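Side-chain contacts in viral CASP8 and FADD-like apoptosis regulator (Molluscum contagiosum virus subtype 1, PDB 2BBR), which inhibits death-receptor-induced apoptosis, interferes with host caspase-8 recruitment and activation at the death-inducing signaling complex, and suppresses host NF-kappa-B activation: residues Met70-Leu73 with Lys74-Phe77; Val154-Leu157 with Ala158-Arg162; Asp168-Gln171 with Gln172-Tyr176. All coordinates share one frame; numbering follows the deposited sequence.

Overall arrangement
All three contacts are local, each formed along one helix, interaction 2 starting at its N-cap, and they fall into two groups. Interaction 1 lies in the first death effector domain; interactions 2 and 3 share the second. The centres of interactions 1 and 2 are 34 Å apart, on opposite sides of the chain's centre, and interaction 1 approaches interaction 3 no closer than about 15 Å between nearest atoms. Interactions 2 and 3, with centres 8 Å apart, sit on consecutive helices that pack directly: C170 SG lies 3.4 Å from A158 O, and L173 CD2 lies 3.6 Å from L157 CB. The azide is bound by L88, R95 and K98; of these R95 is touched by Y176, at the end of the 172-176 segment.

Interaction 1 of 3, residues Met70-Leu73 with Lys74-Phe77; sequences MDLL and KSRF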
ATOM      1  N   MET A  70       6.500  -7.565 -12.700  1.00 10.15           N
ATOM      2  CA  MET A  70       6.147  -7.551 -14.111  1.00 10.55           C
ATOM      3  C   MET A  70       6.206  -8.959 -14.692  1.00  9.66           C
ATOM      4  O   MET A  70       5.585  -9.241 -15.714  1.00 10.50           O
ATOM      5  CB  MET A  70       7.074  -6.610 -14.881  1.00 10.60           C
ATOM      6  CG  MET A  70       6.682  -5.135 -14.810  1.00 13.76           C
ATOM      7  SD  MET A  70       6.486  -4.471 -13.140  1.00 20.24           S
ATOM      8  CE  MET A  70       5.955  -2.788 -13.487  1.00 16.33           C
ATOM      9  N   ASP A  71       6.957  -9.842 -14.037  1.00 10.08           N
ATOM     10  CA  ASP A  71       7.048 -11.230 -14.480  1.00  9.95           C
ATOM     11  C   ASP A  71       5.679 -11.895 -14.329  1.00 10.00           C
ATOM     12  O   ASP A  71       5.209 -12.590 -15.229  1.00 10.44           O
ATOM     13  CB  ASP A  71       8.123 -11.994 -13.680  1.00 11.18           C
ATOM     14  CG  ASP A  71       7.882 -11.974 -12.176  1.00 12.21           C
ATOM     15  OD1 ASP A  71       7.452 -10.934 -11.633  1.00 11.81           O
ATOM     16  OD2 ASP A  71       8.152 -13.006 -11.524  1.00 14.45           O
ATOM     17  N   LEU A  72       5.027 -11.649 -13.197  1.00  9.76           N
ATOM     18  CA  LEU A  72       3.714 -12.229 -12.938  1.00 10.03           C
ATOM     19  C   LEU A  72       2.618 -11.571 -13.782  1.00  9.14           C
ATOM     20  O   LEU A  72       1.644 -12.222 -14.163  1.00  9.91           O
ATOM     21  CB  LEU A  72       3.382 -12.137 -11.446  1.00 10.50           C
ATOM     22  CG  LEU A  72       4.370 -12.898 -10.548  1.00 10.73           C
ATOM     23  CD1 LEU A  72       3.964 -12.745  -9.090  1.00 11.82           C
ATOM     24  CD2 LEU A  72       4.410 -14.373 -10.939  1.00 13.32           C
ATOM     25  N   LEU A  73       2.770 -10.281 -14.072  1.00  9.14           N
ATOM     26  CA  LEU A  73       1.793  -9.599 -14.912  1.00  8.96           C
ATOM     27  C   LEU A  73       1.801 -10.263 -16.286  1.00  9.47           C
ATOM     28  O   LEU A  73       0.752 -10.477 -16.894  1.00 10.18           O
ATOM     29  CB  LEU A  73       2.130  -8.111 -15.040  1.00  9.92           C
ATOM     30  CG  LEU A  73       1.734  -7.265 -13.824  1.00 10.73           C
ATOM     31  CD1 LEU A  73       2.398  -5.903 -13.894  1.00 12.04           C
ATOM     32  CD2 LEU A  73       0.221  -7.126 -13.762  1.00 11.84           C
ATOM     33  N   LYS A  74       2.993 -10.595 -16.776  1.00  9.40           N
ATOM     34  CA  LYS A  74       3.108 -11.254 -18.073  1.00 10.85           C
ATOM     35  C   LYS A  74       2.601 -12.697 -18.056  1.00 10.85           C
ATOM     36  O   LYS A  74       1.746 -13.071 -18.858  1.00 11.47           O
ATOM     37  CB  LYS A  74       4.562 -11.252 -18.565  1.00 11.08           C
ATOM     38  CG  LYS A  74       5.059  -9.916 -19.100  1.00 15.56           C
ATOM     39  CD  LYS A  74       6.488 -10.027 -19.626  1.00 15.17           C
ATOM     40  CE  LYS A  74       7.476 -10.291 -18.500  1.00 15.24           C
ATOM     41  NZ  LYS A  74       8.848 -10.565 -19.007  1.00 15.92           N
ATOM     42  N   SER A  75       3.115 -13.506 -17.133  1.00 11.93           N
ATOM     43  CA  SER A  75       2.730 -14.913 -17.088  1.00 13.03           C
ATOM     44  C   SER A  75       1.288 -15.207 -16.698  1.00 13.66           C
ATOM     45  O   SER A  75       0.697 -16.165 -17.196  1.00 15.52           O
ATOM     46  CB  SER A  75       3.666 -15.692 -16.160  1.00 13.36           C
ATOM     47  OG  SER A  75       3.476 -15.329 -14.805  1.00 14.50           O
ATOM     48  N   ARG A  76       0.716 -14.389 -15.821  1.00 13.05           N
ATOM     49  CA  ARG A  76      -0.650 -14.620 -15.373  1.00 14.82           C
ATOM     50  C   ARG A  76      -1.719 -13.817 -16.097  1.00 13.97           C
ATOM     51  O   ARG A  76      -2.859 -14.269 -16.211  1.00 15.74           O
ATOM     52  CB  ARG A  76      -0.757 -14.351 -13.873  1.00 16.58           C
ATOM     53  CG  ARG A  76       0.117 -15.253 -13.015  1.00 19.85           C
ATOM     54  CD  ARG A  76      -0.229 -16.713 -13.239  1.00 22.06           C
ATOM     55  NE  ARG A  76       0.296 -17.575 -12.184  1.00 22.38           N
ATOM     56  CZ  ARG A  76       1.588 -17.767 -11.938  1.00 21.57           C
ATOM     57  NH1 ARG A  76       2.506 -17.157 -12.672  1.00 21.28           N
ATOM     58  NH2 ARG A  76       1.961 -18.577 -10.955  1.00 22.54           N
ATOM     59  N   PHE A  77      -1.364 -12.635 -16.592  1.00 13.52           N
ATOM     60  CA  PHE A  77      -2.351 -11.807 -17.269  1.00 14.60           C
ATOM     61  C   PHE A  77      -1.980 -11.373 -18.683  1.00 14.54           C
ATOM     62  O   PHE A  77      -2.767 -10.700 -19.350  1.00 15.25           O
ATOM     63  CB  PHE A  77      -2.667 -10.583 -16.404  1.00 15.26           C
ATOM     64  CG  PHE A  77      -3.206 -10.934 -15.042  1.00 14.68           C
ATOM     65  CD1 PHE A  77      -2.416 -10.814 -13.906  1.00 15.90           C
ATOM     66  CD2 PHE A  77      -4.503 -11.412 -14.905  1.00 16.42           C
ATOM     67  CE1 PHE A  77      -2.913 -11.167 -12.651  1.00 16.72           C
ATOM     68  CE2 PHE A  77      -5.009 -11.768 -13.657  1.00 17.14           C
ATOM     69  CZ  PHE A  77      -4.213 -11.644 -12.527  1.00 17.01           C
TER
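L72 and R76, one helical turn apart, run side by side and point the same way, with L72 CD2 3.8 Å from R76 NH1. The methyl meets the guanidinium obliquely, and the aliphatic part of the arginine is held closer to the backbone: R76 CB is 3.2 Å from L72 O. A bend at chi2 (-59°) sets the outer chain alongside the leucine. Both residues face helix 10-17, where L72 packs on L16 and R76 touches F12, H15 and L16; E19 adjoins both. L73 is likewise buried, packing on L64 and A84, while F77 leans on L57 and L64. The ring of F77 has L73 O at its edge, near its plane. This is the inward side of helix 70-77 in the first death effector domain. The RxDL signature of the family, R69 to L72, leads into it; in this motif D71 OD2 forms a salt bridge with R69 and L72 supplies the buried hydrophobic group. On the exposed side the packing is sparser. K74 folds over the carbonyl of M70: its CG and its CE each lie 3.5 Å from M70 O, the bend at chi3 returning CE to that oxygen. S75 OG lies 3.3 Å from D71 O in a weak contact, not settled because the proton has another acceptor within reach, and it accepts a weak bond from R76 NH1 in the guanidinium plane. By contrast, S75 N reaches D71 O at 3.0 Å with a nearly straight N-H...O angle of 173°. Towards the end of the helix the backbone bonding becomes more bent: F77 N still reaches L73 O at 3.0 Å, but the angle falls to 138°.

Interaction 2 of 3, residues Val154-Leu157 with Ala158-Arg162; sequences VSVL and ADMLR
This is a contact between side chains three and four residues apart on the first turns of helix 155-163 in the second death effector domain, with a polar strip on one flank and an apolar one on the other. V154 holds the N-cap position, and its carbonyl accepts A158 N at 2.9 Å; its own N-H is taken by the carboxylate of E177, on helix 167-187. On the polar flank, D159 curls back towards the start of the helix. Its CG lies anti to the carbonyl carbon (chi1 -68°), which brings that atom to 3.0 Å from S155 O. Both carboxylate oxygens thereby come near a third acceptor, S155 O, and the cost is plausibly offset by donors on each of them. R162 NH1 bonds D159 OD1 at 2.8 Å and 163°, a salt bridge that meets the oxygen on its anti side and lies close to the guanidinium plane. A water donates to D159 OD2 at 2.8 Å and also bonds S155 OG at 2.7 Å, linking the two side chains across the first turn. The apolar flank is centred on M160, whose chain bends at chi3 (56°). SD crosses V156 at 4.1 Å from its CG1, and the bend directs CE to L157, 4.0 Å from CD2. These groups face inward: M160 lies on L115 and A119 of helix 109-122, V156 reaches L122, and L161 joins them at L115. L157 meets M100 of helix 95-104 together with V140 and L143 of helix 136-145.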
ATOM      1  N   VAL A 154      -1.153  13.237   5.730  1.00 10.57           N
ATOM      2  CA  VAL A 154       0.126  12.549   5.804  1.00 10.23           C
ATOM      3  C   VAL A 154       1.267  13.528   6.071  1.00 10.15           C
ATOM      4  O   VAL A 154       2.434  13.164   5.962  1.00 10.61           O
ATOM      5  CB  VAL A 154       0.422  11.756   4.497  1.00 10.19           C
ATOM      6  CG1 VAL A 154      -0.629  10.673   4.301  1.00 12.14           C
ATOM      7  CG2 VAL A 154       0.453  12.692   3.299  1.00 11.99           C
ATOM      8  N   SER A 155       0.934  14.761   6.452  1.00 10.08           N
ATOM      9  CA  SER A 155       1.956  15.770   6.705  1.00 10.77           C
ATOM     10  C   SER A 155       2.978  15.371   7.765  1.00 10.28           C
ATOM     11  O   SER A 155       4.136  15.769   7.677  1.00 11.12           O
ATOM     12  CB  SER A 155       1.314  17.116   7.078  1.00 12.94           C
ATOM     13  OG  SER A 155       0.591  17.033   8.289  1.00 14.60           O
ATOM     14  N   VAL A 156       2.568  14.596   8.765  1.00 10.04           N
ATOM     15  CA  VAL A 156       3.516  14.173   9.790  1.00 11.13           C
ATOM     16  C   VAL A 156       4.605  13.326   9.136  1.00  9.46           C
ATOM     17  O   VAL A 156       5.794  13.491   9.426  1.00 11.19           O
ATOM     18  CB  VAL A 156       2.823  13.365  10.911  1.00 11.03           C
ATOM     19  CG1 VAL A 156       3.868  12.725  11.816  1.00 13.64           C
ATOM     20  CG2 VAL A 156       1.920  14.286  11.724  1.00 14.66           C
ATOM     21  N   LEU A 157       4.198  12.418   8.254  1.00  9.85           N
ATOM     22  CA  LEU A 157       5.154  11.574   7.553  1.00 10.47           C
ATOM     23  C   LEU A 157       5.991  12.399   6.582  1.00  9.55           C
ATOM     24  O   LEU A 157       7.185  12.155   6.420  1.00 10.52           O
ATOM     25  CB  LEU A 157       4.431  10.461   6.793  1.00 13.35           C
ATOM     26  CG  LEU A 157       4.382   9.102   7.490  1.00 15.42           C
ATOM     27  CD1 LEU A 157       3.501   8.150   6.702  1.00 18.17           C
ATOM     28  CD2 LEU A 157       5.799   8.549   7.621  1.00 16.41           C
ATOM     29  N   ALA A 158       5.363  13.369   5.922  1.00  9.42           N
ATOM     30  CA  ALA A 158       6.096  14.234   5.002  1.00 10.16           C
ATOM     31  C   ALA A 158       7.175  14.979   5.788  1.00 10.06           C
ATOM     32  O   ALA A 158       8.309  15.123   5.324  1.00 10.56           O
ATOM     33  CB  ALA A 158       5.149  15.227   4.342  1.00 10.67           C
ATOM     34  N   ASP A 159       6.814  15.450   6.980  1.00 10.55           N
ATOM     35  CA  ASP A 159       7.752  16.165   7.840  1.00 11.21           C
ATOM     36  C   ASP A 159       8.923  15.270   8.225  1.00 11.28           C
ATOM     37  O   ASP A 159      10.071  15.716   8.270  1.00 11.40           O
ATOM     38  CB  ASP A 159       7.075  16.642   9.130  1.00 13.66           C
ATOM     39  CG  ASP A 159       6.047  17.728   8.895  1.00 16.26           C
ATOM     40  OD1 ASP A 159       6.109  18.408   7.851  1.00 15.87           O
ATOM     41  OD2 ASP A 159       5.184  17.910   9.778  1.00 19.76           O
ATOM     42  N   MET A 160       8.628  14.011   8.527  1.00 10.50           N
ATOM     43  CA  MET A 160       9.664  13.061   8.899  1.00 10.65           C
ATOM     44  C   MET A 160      10.623  12.846   7.732  1.00 10.13           C
ATOM     45  O   MET A 160      11.839  12.791   7.917  1.00 11.85           O
ATOM     46  CB  MET A 160       9.027  11.735   9.323  1.00 11.25           C
ATOM     47  CG  MET A 160       8.319  11.804  10.670  1.00 11.49           C
ATOM     48  SD  MET A 160       7.160  10.446  10.987  1.00 13.75           S
ATOM     49  CE  MET A 160       8.236   9.020  10.785  1.00 15.94           C
ATOM     50  N   LEU A 161      10.075  12.731   6.528  1.00  9.96           N
ATOM     51  CA  LEU A 161      10.898  12.536   5.344  1.00 10.54           C
ATOM     52  C   LEU A 161      11.745  13.777   5.059  1.00 10.69           C
ATOM     53  O   LEU A 161      12.885  13.667   4.602  1.00 11.19           O
ATOM     54  CB  LEU A 161      10.008  12.190   4.148  1.00 10.05           C
ATOM     55  CG  LEU A 161       9.340  10.811   4.255  1.00 10.98           C
ATOM     56  CD1 LEU A 161       8.180  10.706   3.279  1.00 11.62           C
ATOM     57  CD2 LEU A 161      10.379   9.724   3.991  1.00 11.56           C
ATOM     58  N   ARG A 162      11.191  14.955   5.334  1.00 10.82           N
ATOM     59  CA  ARG A 162      11.930  16.194   5.120  1.00 11.69           C
ATOM     60  C   ARG A 162      13.123  16.241   6.078  1.00 12.11           C
ATOM     61  O   ARG A 162      14.228  16.616   5.691  1.00 12.72           O
ATOM     62  CB  ARG A 162      11.032  17.411   5.354  1.00 11.81           C
ATOM     63  CG  ARG A 162      11.704  18.728   4.986  1.00 13.95           C
ATOM     64  CD  ARG A 162      10.832  19.943   5.289  1.00 14.50           C
ATOM     65  NE  ARG A 162       9.561  19.912   4.570  1.00 16.93           N
ATOM     66  CZ  ARG A 162       8.389  19.633   5.130  1.00 16.36           C
ATOM     67  NH1 ARG A 162       8.316  19.361   6.424  1.00 18.01           N
ATOM     68  NH2 ARG A 162       7.287  19.625   4.392  1.00 19.57           N
TER
HETATM   69  O   HOH W   1       2.374  17.976  10.109  1.00 22.10           O

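Interaction 3 of 3, residues Asp168-Gln171 with Gln172-Tyr176; sequences DLCQ and QLVEY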
ATOM      1  N   ASP A 168      12.500  14.537  -1.941  1.00 11.14           N
ATOM      2  CA  ASP A 168      11.803  13.947  -3.075  1.00 10.93           C
ATOM      3  C   ASP A 168      10.589  13.157  -2.586  1.00 10.40           C
ATOM      4  O   ASP A 168       9.495  13.272  -3.146  1.00 12.15           O
ATOM      5  CB  ASP A 168      12.754  13.039  -3.869  1.00 12.76           C
ATOM      6  CG  ASP A 168      13.357  11.923  -3.026  1.00 12.12           C
ATOM      7  OD1 ASP A 168      13.813  12.198  -1.894  1.00 11.64           O
ATOM      8  OD2 ASP A 168      13.385  10.773  -3.513  1.00 13.91           O
ATOM      9  N   LEU A 169      10.779  12.366  -1.534  1.00  9.56           N
ATOM     10  CA  LEU A 169       9.692  11.569  -0.976  1.00  9.26           C
ATOM     11  C   LEU A 169       8.712  12.485  -0.246  1.00  9.97           C
ATOM     12  O   LEU A 169       7.501  12.280  -0.301  1.00  9.67           O
ATOM     13  CB  LEU A 169      10.252  10.503  -0.033  1.00  9.90           C
ATOM     14  CG  LEU A 169      11.222   9.521  -0.698  1.00 10.16           C
ATOM     15  CD1 LEU A 169      11.739   8.534   0.336  1.00 11.38           C
ATOM     16  CD2 LEU A 169      10.538   8.792  -1.842  1.00 11.83           C
ATOM     17  N   CYS A 170       9.239  13.491   0.442  1.00  9.77           N
ATOM     18  CA  CYS A 170       8.398  14.455   1.138  1.00 10.96           C
ATOM     19  C   CYS A 170       7.445  15.088   0.128  1.00 10.52           C
ATOM     20  O   CYS A 170       6.240  15.179   0.364  1.00 10.59           O
ATOM     21  CB  CYS A 170       9.258  15.553   1.771  1.00 11.29           C
ATOM     22  SG  CYS A 170       8.330  16.933   2.492  1.00 12.87           S
ATOM     23  N   GLN A 171       7.992  15.519  -1.004  1.00 10.09           N
ATOM     24  CA  GLN A 171       7.189  16.149  -2.039  1.00 10.02           C
ATOM     25  C   GLN A 171       6.077  15.240  -2.551  1.00  9.34           C
ATOM     26  O   GLN A 171       4.968  15.704  -2.805  1.00  9.93           O
ATOM     27  CB  GLN A 171       8.074  16.599  -3.201  1.00 11.84           C
ATOM     28  CG  GLN A 171       7.315  17.323  -4.299  1.00 14.34           C
ATOM     29  CD  GLN A 171       8.230  17.837  -5.386  1.00 18.59           C
ATOM     30  OE1 GLN A 171       8.069  17.501  -6.559  1.00 23.13           O
ATOM     31  NE2 GLN A 171       9.201  18.657  -5.002  1.00 19.14           N
ATOM     32  N   GLN A 172       6.361  13.952  -2.715  1.00  9.75           N
ATOM     33  CA  GLN A 172       5.321  13.040  -3.179  1.00 10.17           C
ATOM     34  C   GLN A 172       4.151  13.031  -2.204  1.00  9.09           C
ATOM     35  O   GLN A 172       2.991  12.996  -2.615  1.00  9.68           O
ATOM     36  CB  GLN A 172       5.860  11.618  -3.314  1.00 11.49           C
ATOM     37  CG  GLN A 172       6.845  11.413  -4.439  1.00 14.26           C
ATOM     38  CD  GLN A 172       7.216   9.956  -4.593  1.00 16.61           C
ATOM     39  OE1 GLN A 172       6.348   9.105  -4.787  1.00 17.08           O
ATOM     40  NE2 GLN A 172       8.505   9.657  -4.504  1.00 19.43           N
ATOM     41  N   LEU A 173       4.456  13.040  -0.910  1.00  8.42           N
ATOM     42  CA  LEU A 173       3.404  13.034   0.097  1.00  9.03           C
ATOM     43  C   LEU A 173       2.664  14.362   0.188  1.00  9.04           C
ATOM     44  O   LEU A 173       1.448  14.372   0.371  1.00  9.37           O
ATOM     45  CB  LEU A 173       3.966  12.653   1.469  1.00  9.87           C
ATOM     46  CG  LEU A 173       3.946  11.158   1.794  1.00 11.17           C
ATOM     47  CD1 LEU A 173       4.859  10.393   0.850  1.00 12.18           C
ATOM     48  CD2 LEU A 173       4.373  10.956   3.240  1.00 12.16           C
ATOM     49  N   VAL A 174       3.383  15.475   0.078  1.00  8.81           N
ATOM     50  CA  VAL A 174       2.738  16.785   0.125  1.00 10.22           C
ATOM     51  C   VAL A 174       1.797  16.918  -1.070  1.00  9.91           C
ATOM     52  O   VAL A 174       0.654  17.368  -0.934  1.00 10.52           O
ATOM     53  CB  VAL A 174       3.776  17.934   0.089  1.00 11.24           C
ATOM     54  CG1 VAL A 174       3.072  19.270  -0.132  1.00 13.39           C
ATOM     55  CG2 VAL A 174       4.554  17.966   1.397  1.00 13.94           C
ATOM     56  N   GLU A 175       2.276  16.517  -2.241  1.00  9.49           N
ATOM     57  CA  GLU A 175       1.460  16.595  -3.441  1.00 10.03           C
ATOM     58  C   GLU A 175       0.235  15.698  -3.332  1.00  9.48           C
ATOM     59  O   GLU A 175      -0.853  16.076  -3.773  1.00 10.03           O
ATOM     60  CB  GLU A 175       2.292  16.236  -4.669  1.00 10.98           C
ATOM     61  CG  GLU A 175       3.273  17.342  -5.040  1.00 13.47           C
ATOM     62  CD  GLU A 175       4.141  16.999  -6.231  1.00 17.01           C
ATOM     63  OE1 GLU A 175       4.863  17.898  -6.713  1.00 19.05           O
ATOM     64  OE2 GLU A 175       4.109  15.834  -6.679  1.00 18.69           O
ATOM     65  N   TYR A 176       0.406  14.515  -2.748  1.00  9.82           N
ATOM     66  CA  TYR A 176      -0.716  13.606  -2.568  1.00 10.12           C
ATOM     67  C   TYR A 176      -1.763  14.241  -1.662  1.00  9.18           C
ATOM     68  O   TYR A 176      -2.954  14.212  -1.967  1.00 10.25           O
ATOM     69  CB  TYR A 176      -0.269  12.281  -1.936  1.00 10.18           C
ATOM     70  CG  TYR A 176      -1.447  11.517  -1.370  1.00 10.19           C
ATOM     71  CD1 TYR A 176      -2.368  10.905  -2.213  1.00 11.01           C
ATOM     72  CD2 TYR A 176      -1.725  11.538  -0.000  1.00 10.39           C
ATOM     73  CE1 TYR A 176      -3.541  10.346  -1.717  1.00 11.17           C
ATOM     74  CE2 TYR A 176      -2.901  10.982   0.508  1.00 10.98           C
ATOM     75  CZ  TYR A 176      -3.807  10.394  -0.362  1.00  9.94           C
ATOM     76  OH  TYR A 176      -5.002   9.900   0.102  1.00 11.46           O
TER
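In the second death effector domain the family's RxDL signature, R166 to L169, runs into the start of the long helix 167-187, and this contact takes in its D168 and L169 and the turns that follow. D168 turns its carboxylate to R166 in a salt bridge, whereas L169 packs on L161 and L107. L169 and Q172 extend alongside each other, with L169 CD2 3.5 Å from Q172 NE2; the glutamine's CG rests 3.5 Å from D168 O. L173 puts CD1 only 3.4 Å from L169 O. One turn on from C170, V174 CG2 approaches C170 SG at 4.1 Å. The backbone bond from V174 N to C170 O measures 2.9 Å and 161°. Q171 and E175 lie across each other on the exposed side, with Q171 CG 3.5 Å from E175 OE1. Q171 carries CG trans to its own nitrogen (chi1 -177°), directing the chain out to the glutamate. The helix is thus amphipathic here: L169 and L173 supply a hydrophobic seam against helix 155-163, while Q171 and E175 leave polar groups towards solvent.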